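Hypothetical NUDIX hydrolase (PDB 3SON) probably hydrolyses nucleoside diphosphate-linked substrates, as a putative Nudix hydrolase that binds calcium in the crystal. Local coordinates at residues 135-138 against 139-143. Sequence-based numbering, arbitrary orientation.
Sequences YELN and ERLKN
Glu136 swings its CG anti to the backbone N (chi1 178°), whereas Arg140 sets CG anti to the carbonyl carbon and stays extended as far as NE; the two side chains therefore run side by side to an i to i+4 salt bridge near the end of helix 128-142 of the Nudix fold. Arg140 NE donates to Glu136 OE2 at 2.8 Å, meeting the carboxylate's anti lone pair almost within the guanidinium plane, while NH2 adds a weak bond to the same oxygen. Since the backbone N of Asp70 also donates to OE2 and that of Ser71 to OE1, the carboxylate is gripped from its own helix and from strand 66-76, and Asp70 OD2 forms a second salt bridge with Arg140 NH2.

At the same spacing, and with CG anti to the carbonyl carbon (chi1 -67°), Glu139 lays CG over one face of the Tyr135 ring, toward the rim, in a CH-pi contact 3.8 Å from the ring centroid; the bend at chi2 sets its carboxylate plane 17° from the ring plane. Leu137 CD1 meets Leu141 CG at 3.9 Å on the buried side, where both residues pack on Phe22 and Phe13 of the sheet. In the backbone, Leu141 N donates a hydrogen bond to Leu137 O at 2.8 Å. A water ties the polar flank together, accepting from Asn138 ND2 and donating to Tyr135 O and, at 2.6 Å, to Glu139 OE2.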
# COMPACT_ATOMS: atom_id res chain seq x y z
N TYR A 135 10.83 0.20 5.62
CA TYR A 135 11.95 -0.31 4.81
C TYR A 135 12.70 0.82 4.12
O TYR A 135 13.95 0.91 4.16
CB TYR A 135 11.43 -1.32 3.76
CG TYR A 135 12.47 -1.67 2.80
CD1 TYR A 135 13.48 -2.54 3.13
CD2 TYR A 135 12.51 -1.08 1.55
CE1 TYR A 135 14.51 -2.83 2.22
CE2 TYR A 135 13.50 -1.36 0.66
CZ TYR A 135 14.51 -2.23 1.01
OH TYR A 135 15.51 -2.50 0.07
N GLU A 136 11.95 1.63 3.40
CA GLU A 136 12.54 2.78 2.68
C GLU A 136 13.31 3.70 3.66
O GLU A 136 14.42 4.11 3.41
CB GLU A 136 11.43 3.57 1.97
CG GLU A 136 12.05 4.77 1.27
CD GLU A 136 11.04 5.74 0.67
OE1 GLU A 136 9.79 5.44 0.64
OE2 GLU A 136 11.51 6.84 0.26
N LEU A 137 12.65 4.10 4.73
CA LEU A 137 13.33 4.94 5.74
C LEU A 137 14.66 4.33 6.22
O LEU A 137 15.69 5.02 6.34
CB LEU A 137 12.41 5.17 6.94
CG LEU A 137 13.00 5.98 8.13
CD1 LEU A 137 13.67 7.29 7.67
CD2 LEU A 137 12.02 6.17 9.31
N ASN A 138 14.63 3.04 6.49
CA ASN A 138 15.73 2.36 7.02
C ASN A 138 16.89 2.32 6.00
O ASN A 138 18.04 2.65 6.32
CB ASN A 138 15.36 0.96 7.48
CG ASN A 138 16.49 0.29 8.20
OD1 ASN A 138 17.05 0.84 9.17
ND2 ASN A 138 16.91 -0.89 7.70
N GLU A 139 16.57 2.03 4.73
CA GLU A 139 17.59 2.09 3.67
C GLU A 139 18.17 3.48 3.50
O GLU A 139 19.39 3.65 3.38
CB GLU A 139 17.03 1.56 2.34
CG GLU A 139 16.71 0.08 2.34
CD GLU A 139 17.92 -0.75 2.71
OE1 GLU A 139 18.95 -0.67 2.00
OE2 GLU A 139 17.83 -1.49 3.71
N ARG A 140 17.30 4.49 3.52
CA ARG A 140 17.74 5.88 3.45
C ARG A 140 18.62 6.31 4.62
O ARG A 140 19.64 6.90 4.41
CB ARG A 140 16.59 6.79 3.28
CG ARG A 140 15.91 6.75 1.94
CD ARG A 140 14.81 7.79 1.95
NE ARG A 140 14.11 7.85 0.68
CZ ARG A 140 14.50 8.56 -0.36
NH1 ARG A 140 15.65 9.26 -0.32
NH2 ARG A 140 13.76 8.53 -1.47
N LEU A 141 18.28 5.92 5.84
CA LEU A 141 19.14 6.26 6.97
C LEU A 141 20.52 5.62 6.73
O LEU A 141 21.51 6.32 6.68
CB LEU A 141 18.55 5.82 8.29
CG LEU A 141 17.33 6.64 8.71
CD1 LEU A 141 16.59 6.04 9.95
CD2 LEU A 141 17.77 8.08 8.93
N LYS A 142 20.55 4.30 6.56
CA LYS A 142 21.80 3.57 6.33
C LYS A 142 22.68 4.20 5.28
O LYS A 142 23.91 4.15 5.40
CB LYS A 142 21.50 2.16 5.87
CG LYS A 142 21.03 1.19 6.93
CD LYS A 142 20.59 -0.07 6.19
CE LYS A 142 20.20 -1.21 7.09
NZ LYS A 142 20.06 -2.44 6.24
N ASN A 143 22.06 4.79 4.24
CA ASN A 143 22.79 5.36 3.12
C ASN A 143 23.06 6.86 3.25
O ASN A 143 23.59 7.48 2.32
CB ASN A 143 21.99 5.14 1.83
CG ASN A 143 21.94 3.69 1.41
OD1 ASN A 143 22.49 2.81 2.07
ND2 ASN A 143 21.28 3.43 0.29
O HOH W 1 15.66 -1.45 5.19